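Local coordinates for protein nucleoside-diphosphate sugar epimerase (SulA family) (Corynebacterium glutamicum, PDB 3OH8) that probably acts as an NAD(P)-dependent nucleoside-diphosphate sugar epimerase or dehydratase, though its exact substrate and reaction are not established, at residues W17-R22 with A27-P32; T40-E43 with T49-F52; R125-I130 with I436-G441; L133-R138 with T164-T169. All blocks are in the same frame, centred on the assembly; numbering follows the deposited sequence.

How the contacts relate
Contacts 1, 3 and 4 are buried and lie 10 to 15 Å apart, centre to centre, whereas contact 2 sits at the surface. Contacts 1 and 2 belong to the N-terminal domain: contact 1 packs its two short helices through apolar surfaces, and contact 2 joins strand 49-53 to the loop that follows the short edge strand 37-38, through hydroxyls, backbone groups and water. Contacts 3 and 4 share helix 119-139, which contact 3 ties to helix 432-440, in the DUF1731 region, by an in-plane imidazole-amide hydrogen bond and contact 4 sets against helix 158-169 with an aromatic ring and an amide. Contact 1 touches the other three, and its Arg22 reaches the carbonyl oxygen of Thr169.

Contact 1: W17-R22 with A27-P32; sequences WDWHTR and ARLTPP
In the pair of short helices that follows the first strand of the N-terminal domain, the indole of Trp19 on helix 13-21 meets Leu29 and Arg28 of helix 25-29 obliquely. Its six-membered ring does the touching, through CH2, CZ3 and CZ2: Trp19 CH2 lies 3.7 Å from Leu29 CD2, and Trp19 CZ3 lies 3.8 Å from Leu29 CD1. Holding CG anti to the backbone N (chi1 -176°) sends the indole across to the second helix, where a large flat residue can span backbones whose closest CA atoms, in His20 and Leu29, are 9.7 Å apart. The two helices, with a long C-terminal helix and a seven-stranded antiparallel sheet, form an order of elements consistent with the helix-grip (START-like) fold. Arg28 crosses the indole at about a right angle and offers only its aliphatic base, with Arg28 CB 3.9 Å from Trp19 CH2; its guanidinium goes on to a salt bridge with Asp132 of helix 119-139. His20 adds a lighter touch, its NE2 4.0 Å from Leu29 CD1. Its ring is positioned by a hydrogen bond from ND1 to the Val16 carbonyl, while Trp19 CE3 sits 3.8 Å above the imidazole plane, over its centre.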
# COMPACT_ATOMS: atom_id res chain seq x y z
N TRP A 17 -12.20 -11.14 -10.79
CA TRP A 17 -13.15 -11.61 -9.78
C TRP A 17 -12.42 -12.29 -8.64
O TRP A 17 -12.63 -12.00 -7.45
CB TRP A 17 -14.13 -12.60 -10.42
CG TRP A 17 -15.02 -13.23 -9.41
CD1 TRP A 17 -14.83 -14.43 -8.78
CD2 TRP A 17 -16.23 -12.69 -8.88
NE1 TRP A 17 -15.86 -14.67 -7.90
CE2 TRP A 17 -16.73 -13.61 -7.94
CE3 TRP A 17 -16.93 -11.50 -9.11
CZ2 TRP A 17 -17.91 -13.39 -7.24
CZ3 TRP A 17 -18.11 -11.28 -8.40
CH2 TRP A 17 -18.59 -12.23 -7.48
N ASP A 18 -11.54 -13.21 -9.02
CA ASP A 18 -10.76 -13.99 -8.07
C ASP A 18 -10.06 -13.08 -7.07
O ASP A 18 -10.05 -13.35 -5.87
CB ASP A 18 -9.70 -14.76 -8.83
CG ASP A 18 -9.56 -16.16 -8.35
OD1 ASP A 18 -10.17 -17.05 -9.00
OD2 ASP A 18 -8.86 -16.37 -7.33
N TRP A 19 -9.48 -12.00 -7.57
CA TRP A 19 -8.72 -11.07 -6.73
C TRP A 19 -9.60 -10.49 -5.61
O TRP A 19 -9.15 -10.32 -4.46
CB TRP A 19 -8.14 -9.96 -7.62
CG TRP A 19 -7.25 -8.96 -6.91
CD1 TRP A 19 -5.88 -8.96 -6.85
CD2 TRP A 19 -7.68 -7.79 -6.20
NE1 TRP A 19 -5.44 -7.86 -6.14
CE2 TRP A 19 -6.53 -7.14 -5.73
CE3 TRP A 19 -8.94 -7.25 -5.91
CZ2 TRP A 19 -6.60 -5.96 -4.99
CZ3 TRP A 19 -9.01 -6.08 -5.18
CH2 TRP A 19 -7.84 -5.45 -4.72
N HIS A 20 -10.85 -10.18 -5.95
CA HIS A 20 -11.81 -9.62 -4.99
C HIS A 20 -12.25 -10.61 -3.91
O HIS A 20 -12.69 -10.21 -2.83
CB HIS A 20 -13.05 -9.07 -5.71
CG HIS A 20 -12.80 -7.81 -6.47
ND1 HIS A 20 -12.20 -7.80 -7.72
CD2 HIS A 20 -13.08 -6.51 -6.18
CE1 HIS A 20 -12.12 -6.55 -8.15
NE2 HIS A 20 -12.63 -5.75 -7.23
N THR A 21 -12.13 -11.91 -4.19
CA THR A 21 -12.50 -12.93 -3.22
C THR A 21 -11.43 -13.17 -2.14
O THR A 21 -11.72 -13.80 -1.13
CB THR A 21 -12.77 -14.29 -3.89
OG1 THR A 21 -11.53 -14.87 -4.31
CG2 THR A 21 -13.70 -14.12 -5.10
N ARG A 22 -10.21 -12.67 -2.34
CA ARG A 22 -9.12 -12.98 -1.42
C ARG A 22 -9.06 -12.07 -0.20
O ARG A 22 -9.52 -10.94 -0.23
CB ARG A 22 -7.78 -12.94 -2.15
CG ARG A 22 -7.74 -13.77 -3.41
CD ARG A 22 -6.33 -14.16 -3.77
NE ARG A 22 -6.30 -15.07 -4.92
CZ ARG A 22 -5.87 -14.73 -6.13
NH1 ARG A 22 -5.42 -13.50 -6.37
NH2 ARG A 22 -5.88 -15.62 -7.11
N ALA A 27 -9.16 -4.23 2.13
CA ALA A 27 -8.17 -3.27 2.63
C ALA A 27 -7.48 -2.51 1.49
O ALA A 27 -7.30 -1.29 1.57
CB ALA A 27 -7.13 -3.99 3.51
N ARG A 28 -7.10 -3.22 0.43
CA ARG A 28 -6.42 -2.59 -0.70
C ARG A 28 -7.26 -1.48 -1.33
O ARG A 28 -6.73 -0.42 -1.68
CB ARG A 28 -6.02 -3.62 -1.78
CG ARG A 28 -5.04 -4.72 -1.32
CD ARG A 28 -3.70 -4.14 -0.86
NE ARG A 28 -2.94 -3.58 -1.97
CZ ARG A 28 -1.80 -2.90 -1.84
NH1 ARG A 28 -1.29 -2.68 -0.63
NH2 ARG A 28 -1.17 -2.44 -2.93
N LEU A 29 -8.56 -1.69 -1.48
CA LEU A 29 -9.41 -0.71 -2.16
C LEU A 29 -10.06 0.35 -1.24
O LEU A 29 -10.75 1.25 -1.72
CB LEU A 29 -10.49 -1.41 -3.01
CG LEU A 29 -9.96 -2.42 -4.02
CD1 LEU A 29 -11.09 -2.87 -4.99
CD2 LEU A 29 -8.76 -1.84 -4.79
N THR A 30 -9.84 0.23 0.06
CA THR A 30 -10.34 1.24 0.99
C THR A 30 -9.51 2.52 0.84
O THR A 30 -8.30 2.49 0.96
CB THR A 30 -10.28 0.74 2.46
OG1 THR A 30 -11.13 -0.39 2.63
CG2 THR A 30 -10.74 1.84 3.42
N PRO A 31 -10.17 3.65 0.55
CA PRO A 31 -9.44 4.90 0.33
C PRO A 31 -8.70 5.37 1.60
O PRO A 31 -9.29 5.45 2.68
CB PRO A 31 -10.55 5.91 -0.03
CG PRO A 31 -11.70 5.07 -0.49
CD PRO A 31 -11.62 3.79 0.30
N PRO A 32 -7.40 5.69 1.46
CA PRO A 32 -6.62 6.13 2.63
C PRO A 32 -7.09 7.49 3.13
O PRO A 32 -6.80 7.83 4.27
CB PRO A 32 -5.19 6.26 2.07
CG PRO A 32 -5.20 5.61 0.74
CD PRO A 32 -6.60 5.63 0.23

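Contact 2: T40-E43 with T49-F52; sequences TQAE and TTIF
Thr40 and Ile51 lie in the tight part of this contact, where the loop leaving strand 37-38 runs beside strand 49-53. The amide of Ile51 gives a nearly straight hydrogen bond (165°) to the side-chain oxygen of Thr40, with N and OG1 3.0 Å apart. A chi1 of 77° places that hydroxyl between the backbone N and the carbonyl carbon of Thr40 and leaves its methyl to pack on the isoleucine, with Thr40 CG2 3.7 Å from Ile51 CG1. A threonine suits this place because its two branches serve both needs. The return bond, from Thr40 N to Ile51 O, is weak at 3.5 Å; Ile39, the residue before Thr40, is also bonded to Ile51 through the backbone. Small Ala42 belongs to the close packing too, its CB 3.2 Å from Thr50 OG1. The loose side is the exposed Thr49 end, where a water 2.6 Å from Thr40 OG1 donates to Thr49 O. A second water links the loop amide of Ala42 to the Thr50 hydroxyl. Near this edge of the antiparallel sheet, a side-chain hydroxyl and a water thus satisfy Ile51 N and Thr49 O, backbone groups that a neighbouring strand would otherwise bind.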
# COMPACT_ATOMS: atom_id res chain seq x y z
N THR A 40 -12.34 -6.50 10.17
CA THR A 40 -12.57 -7.92 9.97
C THR A 40 -12.58 -8.30 8.49
O THR A 40 -12.66 -7.45 7.61
CB THR A 40 -13.89 -8.39 10.62
OG1 THR A 40 -15.00 -7.99 9.82
CG2 THR A 40 -14.04 -7.80 12.00
N GLN A 41 -12.52 -9.60 8.23
CA GLN A 41 -12.55 -10.14 6.87
C GLN A 41 -13.78 -11.01 6.61
O GLN A 41 -13.89 -12.12 7.14
CB GLN A 41 -11.28 -10.97 6.61
CG GLN A 41 -11.20 -11.58 5.22
CD GLN A 41 -10.93 -10.55 4.15
OE1 GLN A 41 -11.74 -10.35 3.25
NE2 GLN A 41 -9.78 -9.88 4.24
N ALA A 42 -14.70 -10.51 5.79
CA ALA A 42 -15.84 -11.31 5.36
C ALA A 42 -15.35 -12.49 4.52
O ALA A 42 -14.59 -12.31 3.57
CB ALA A 42 -16.84 -10.48 4.57
N GLU A 43 -15.80 -13.68 4.89
CA GLU A 43 -15.33 -14.92 4.28
C GLU A 43 -15.60 -15.00 2.77
O GLU A 43 -14.75 -15.46 2.00
CB GLU A 43 -16.00 -16.10 5.00
CG GLU A 43 -15.63 -17.48 4.47
CD GLU A 43 -16.36 -18.58 5.23
OE1 GLU A 43 -16.30 -18.58 6.48
OE2 GLU A 43 -16.98 -19.44 4.57
N THR A 49 -20.51 -10.52 6.81
CA THR A 49 -20.35 -9.11 7.12
C THR A 49 -18.89 -8.70 7.31
O THR A 49 -18.02 -9.52 7.59
CB THR A 49 -21.24 -8.68 8.32
OG1 THR A 49 -20.47 -8.63 9.52
CG2 THR A 49 -22.41 -9.63 8.49
N THR A 50 -18.66 -7.41 7.12
CA THR A 50 -17.35 -6.81 7.30
C THR A 50 -17.51 -5.65 8.26
O THR A 50 -18.42 -4.84 8.09
CB THR A 50 -16.82 -6.26 5.97
OG1 THR A 50 -16.70 -7.33 5.03
CG2 THR A 50 -15.46 -5.58 6.18
N ILE A 51 -16.65 -5.57 9.28
CA ILE A 51 -16.71 -4.46 10.23
C ILE A 51 -15.62 -3.44 9.89
O ILE A 51 -14.45 -3.80 9.73
CB ILE A 51 -16.48 -4.92 11.70
CG1 ILE A 51 -17.33 -6.16 12.06
CG2 ILE A 51 -16.73 -3.77 12.68
CD1 ILE A 51 -18.80 -5.88 12.23
N PHE A 52 -16.01 -2.17 9.78
CA PHE A 52 -15.05 -1.09 9.57
C PHE A 52 -14.95 -0.22 10.82
O PHE A 52 -15.97 0.10 11.43
CB PHE A 52 -15.49 -0.18 8.42
CG PHE A 52 -15.44 -0.82 7.06
CD1 PHE A 52 -16.46 -1.66 6.64
CD2 PHE A 52 -14.38 -0.57 6.20
CE1 PHE A 52 -16.43 -2.23 5.37
CE2 PHE A 52 -14.34 -1.14 4.93
CZ PHE A 52 -15.37 -1.97 4.52
O HOH W 1 -16.91 -9.79 10.00
O HOH W 2 -14.53 -8.50 4.18

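Contact 3: R125-I130 with I436-G441; sequences RQTQLI and IAHELG
The hydrogen bond of this contact joins His438 to Gln128, imidazole to amide: His438 NE2 donates to Gln128 OE1 over 2.7 Å. The donor nitrogen lies almost straight along the amide C=O axis (178°), and the oxygen is in the imidazole plane, but the bond is bent at the hydrogen (146°). The histidine reaches out from helix 432-440, and the bent chain of Gln128 turns its amide to within 15° of the ring plane. Asp343 accepts from Gln128 NE2, which fixes which way round the amide lies. Edge packing is the second kind of interaction. Thr127, one residue earlier on helix 119-139, runs alongside the ring edge in the opposite direction, its OG1 3.1 Å from His438 CE1. The hydroxyl is bonded to the carbonyl of Ala123 and to Glu443, and Glu443 binds His438 ND1. Stacking is the third, with the rings of Tyr124 and Tyr429 packed on the imidazole. Histidine suits the site because one flat group offers two nitrogens at its rim and faces for stacking. This is an interdomain helix-helix contact made through a buried polar network, between the long helix of an apparently helix-grip N-terminal domain and the DUF1731 region.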
# COMPACT_ATOMS: atom_id res chain seq x y z
N ARG A 125 -10.38 3.49 -5.90
CA ARG A 125 -10.71 2.09 -6.12
C ARG A 125 -10.26 1.62 -7.50
O ARG A 125 -9.68 0.54 -7.64
CB ARG A 125 -12.21 1.82 -5.93
CG ARG A 125 -12.76 2.04 -4.52
CD ARG A 125 -14.25 1.66 -4.46
NE ARG A 125 -14.49 0.34 -5.03
CZ ARG A 125 -14.50 -0.79 -4.33
NH1 ARG A 125 -14.31 -0.76 -3.01
NH2 ARG A 125 -14.68 -1.95 -4.94
N GLN A 126 -10.54 2.43 -8.53
CA GLN A 126 -10.16 2.09 -9.91
C GLN A 126 -8.64 2.06 -10.14
O GLN A 126 -8.10 1.08 -10.68
CB GLN A 126 -10.82 3.05 -10.91
CG GLN A 126 -12.34 3.08 -10.84
CD GLN A 126 -12.97 4.17 -11.71
OE1 GLN A 126 -14.16 4.11 -12.03
NE2 GLN A 126 -12.19 5.18 -12.09
N THR A 127 -7.96 3.14 -9.78
CA THR A 127 -6.50 3.18 -9.97
C THR A 127 -5.80 2.10 -9.14
O THR A 127 -4.88 1.44 -9.62
CB THR A 127 -5.89 4.58 -9.66
OG1 THR A 127 -6.25 4.99 -8.34
CG2 THR A 127 -6.44 5.61 -10.65
N GLN A 128 -6.24 1.92 -7.91
CA GLN A 128 -5.57 0.97 -7.02
C GLN A 128 -5.71 -0.45 -7.54
O GLN A 128 -4.75 -1.22 -7.54
CB GLN A 128 -6.12 1.06 -5.59
CG GLN A 128 -5.32 0.24 -4.57
CD GLN A 128 -3.99 0.90 -4.23
OE1 GLN A 128 -3.76 2.08 -4.52
NE2 GLN A 128 -3.13 0.16 -3.55
N LEU A 129 -6.91 -0.80 -7.97
CA LEU A 129 -7.15 -2.13 -8.54
C LEU A 129 -6.26 -2.38 -9.74
O LEU A 129 -5.60 -3.42 -9.84
CB LEU A 129 -8.61 -2.26 -9.01
CG LEU A 129 -9.28 -3.63 -8.94
CD1 LEU A 129 -10.20 -3.90 -10.16
CD2 LEU A 129 -8.29 -4.76 -8.75
N ILE A 130 -6.27 -1.43 -10.68
CA ILE A 130 -5.54 -1.64 -11.92
C ILE A 130 -4.03 -1.69 -11.65
O ILE A 130 -3.32 -2.53 -12.20
CB ILE A 130 -5.90 -0.58 -13.03
CG1 ILE A 130 -5.30 -0.99 -14.36
CG2 ILE A 130 -5.39 0.81 -12.68
CD1 ILE A 130 -5.24 -2.47 -14.56
N ILE A 436 0.73 12.10 -4.43
CA ILE A 436 -0.11 12.82 -3.48
C ILE A 436 -1.58 12.84 -3.94
O ILE A 436 -2.50 12.71 -3.12
CB ILE A 436 0.42 14.26 -3.28
CG1 ILE A 436 1.74 14.24 -2.50
CG2 ILE A 436 -0.60 15.13 -2.55
CD1 ILE A 436 2.54 15.52 -2.65
N ALA A 437 -1.79 13.01 -5.24
CA ALA A 437 -3.15 12.99 -5.79
C ALA A 437 -3.83 11.65 -5.49
O ALA A 437 -5.02 11.59 -5.14
CB ALA A 437 -3.11 13.25 -7.29
N HIS A 438 -3.06 10.57 -5.62
CA HIS A 438 -3.56 9.23 -5.33
C HIS A 438 -3.89 9.08 -3.85
O HIS A 438 -4.97 8.61 -3.49
CB HIS A 438 -2.52 8.18 -5.77
CG HIS A 438 -2.98 6.76 -5.60
ND1 HIS A 438 -4.03 6.23 -6.31
CD2 HIS A 438 -2.49 5.76 -4.83
CE1 HIS A 438 -4.20 4.96 -5.96
NE2 HIS A 438 -3.28 4.65 -5.07
N GLU A 439 -2.97 9.50 -3.00
CA GLU A 439 -3.12 9.27 -1.56
C GLU A 439 -4.13 10.18 -0.85
O GLU A 439 -4.76 9.77 0.13
CB GLU A 439 -1.75 9.33 -0.88
CG GLU A 439 -0.89 8.15 -1.24
CD GLU A 439 -1.51 6.84 -0.78
OE1 GLU A 439 -2.15 6.81 0.30
OE2 GLU A 439 -1.36 5.84 -1.52
N LEU A 440 -4.32 11.39 -1.37
CA LEU A 440 -5.22 12.35 -0.74
C LEU A 440 -6.56 12.47 -1.47
O LEU A 440 -7.43 13.24 -1.06
CB LEU A 440 -4.55 13.73 -0.62
CG LEU A 440 -3.28 13.76 0.24
CD1 LEU A 440 -2.71 15.18 0.32
CD2 LEU A 440 -3.57 13.23 1.64
N GLY A 441 -6.71 11.70 -2.55
CA GLY A 441 -8.00 11.55 -3.20
C GLY A 441 -8.38 12.63 -4.20
O GLY A 441 -9.51 13.10 -4.20

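Contact 4: L133-R138 with T164-T169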
# COMPACT_ATOMS: atom_id res chain seq x y z
N LEU A 133 -3.09 -5.12 -9.96
CA LEU A 133 -3.07 -6.23 -10.89
C LEU A 133 -1.88 -6.13 -11.86
O LEU A 133 -1.24 -7.13 -12.15
CB LEU A 133 -4.39 -6.30 -11.66
CG LEU A 133 -5.59 -6.74 -10.81
CD1 LEU A 133 -6.88 -6.54 -11.59
CD2 LEU A 133 -5.46 -8.21 -10.35
N LYS A 134 -1.59 -4.93 -12.35
CA LYS A 134 -0.41 -4.75 -13.20
C LYS A 134 0.86 -5.14 -12.46
O LYS A 134 1.75 -5.80 -13.02
CB LYS A 134 -0.31 -3.33 -13.73
CG LYS A 134 -1.28 -3.05 -14.89
CD LYS A 134 -1.14 -1.62 -15.41
CE LYS A 134 -2.02 -1.43 -16.65
NZ LYS A 134 -2.16 -0.00 -17.06
N PHE A 135 0.95 -4.73 -11.19
CA PHE A 135 2.12 -5.08 -10.40
C PHE A 135 2.25 -6.58 -10.28
O PHE A 135 3.35 -7.13 -10.44
CB PHE A 135 2.05 -4.51 -8.97
CG PHE A 135 3.09 -5.13 -8.05
CD1 PHE A 135 4.42 -4.73 -8.14
CD2 PHE A 135 2.76 -6.15 -7.19
CE1 PHE A 135 5.39 -5.32 -7.35
CE2 PHE A 135 3.73 -6.75 -6.40
CZ PHE A 135 5.05 -6.33 -6.47
N LEU A 136 1.16 -7.26 -9.96
CA LEU A 136 1.22 -8.72 -9.83
C LEU A 136 1.66 -9.36 -11.15
O LEU A 136 2.39 -10.35 -11.15
CB LEU A 136 -0.13 -9.29 -9.38
CG LEU A 136 -0.57 -8.89 -7.97
CD1 LEU A 136 -2.04 -9.23 -7.78
CD2 LEU A 136 0.29 -9.56 -6.90
N SER A 137 1.22 -8.79 -12.26
CA SER A 137 1.54 -9.32 -13.59
C SER A 137 3.04 -9.17 -13.90
O SER A 137 3.69 -10.15 -14.29
CB SER A 137 0.71 -8.59 -14.65
OG SER A 137 1.03 -9.04 -15.95
N ARG A 138 3.57 -7.96 -13.72
CA ARG A 138 5.02 -7.74 -13.87
C ARG A 138 5.80 -8.68 -12.98
O ARG A 138 6.82 -9.25 -13.38
CB ARG A 138 5.39 -6.30 -13.48
CG ARG A 138 4.80 -5.23 -14.36
CD ARG A 138 5.44 -3.87 -14.09
NE ARG A 138 5.23 -3.34 -12.73
CZ ARG A 138 4.19 -2.60 -12.38
NH1 ARG A 138 3.22 -2.34 -13.26
NH2 ARG A 138 4.08 -2.14 -11.14
N THR A 164 0.94 -6.79 4.00
CA THR A 164 0.21 -7.99 4.35
C THR A 164 -1.01 -8.20 3.44
O THR A 164 -1.22 -9.28 2.89
CB THR A 164 -0.23 -7.97 5.84
OG1 THR A 164 0.93 -8.06 6.69
CG2 THR A 164 -1.16 -9.13 6.15
N ALA A 165 -1.80 -7.14 3.28
CA ALA A 165 -2.96 -7.20 2.39
C ALA A 165 -2.57 -7.49 0.95
O ALA A 165 -3.28 -8.20 0.26
CB ALA A 165 -3.75 -5.90 2.46
N GLN A 166 -1.46 -6.91 0.49
CA GLN A 166 -1.04 -7.12 -0.90
C GLN A 166 -0.63 -8.57 -1.12
O GLN A 166 -1.04 -9.20 -2.09
CB GLN A 166 0.12 -6.18 -1.25
CG GLN A 166 0.36 -6.01 -2.75
CD GLN A 166 1.49 -5.02 -3.02
OE1 GLN A 166 2.06 -4.46 -2.08
NE2 GLN A 166 1.83 -4.83 -4.29
N LEU A 167 0.20 -9.10 -0.22
CA LEU A 167 0.61 -10.51 -0.26
C LEU A 167 -0.60 -11.44 -0.31
O LEU A 167 -0.66 -12.38 -1.10
CB LEU A 167 1.42 -10.85 0.99
CG LEU A 167 2.95 -10.99 0.93
CD1 LEU A 167 3.55 -10.61 -0.39
CD2 LEU A 167 3.59 -10.21 2.07
N GLN A 168 -1.55 -11.20 0.58
CA GLN A 168 -2.76 -12.01 0.59
C GLN A 168 -3.53 -11.91 -0.73
O GLN A 168 -4.00 -12.92 -1.24
CB GLN A 168 -3.63 -11.69 1.79
CG GLN A 168 -2.94 -12.04 3.11
CD GLN A 168 -3.65 -11.46 4.31
OE1 GLN A 168 -4.27 -10.40 4.24
NE2 GLN A 168 -3.56 -12.16 5.44
N THR A 169 -3.66 -10.71 -1.29
CA THR A 169 -4.38 -10.64 -2.58
C THR A 169 -3.60 -11.33 -3.70
O THR A 169 -4.17 -11.69 -4.73
CB THR A 169 -4.71 -9.21 -2.99
OG1 THR A 169 -3.50 -8.44 -3.03
CG2 THR A 169 -5.67 -8.59 -2.00
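Phe135 meets the amide of Gln166 obliquely, the ring and amide planes 55° apart, with Gln166 NE2 3.3 Å from Phe135 CD2 and 3.4 Å from Phe135 CE2. At its edge, in plane, the phenyl ring has Arg138 NH2, and Tyr350 of helix 342-354 makes an edge-to-face pair with it. The guanidinium of Arg138 lays one face over its own helix, with Phe135 CA 3.6 Å above its plane. Gln166 comes from helix 158-169, the first helix after the opening strand 149-153 of the Rossmann-type domain, whereas Phe135 belongs to the last helix of the N-terminal domain, so the contact lies between the two. A chi1 of -163° and a chain extended beyond CG carry the glutamine amide to the ring. There its NE2 is bonded to Asp347 and its OE1 to Thr346, which set the orientation of the amide. One turn on, Thr169 OG1 donates to the carbonyl oxygen of Gln166 over 2.7 Å. Leu136 packs loosely over the Thr169 end, its CD1 4.5 Å from Thr169 O, an apolar residue fitting the side that faces Trp19. A buried amide can therefore rest against an aromatic ring because neighbouring polar groups satisfy its nitrogen and oxygen.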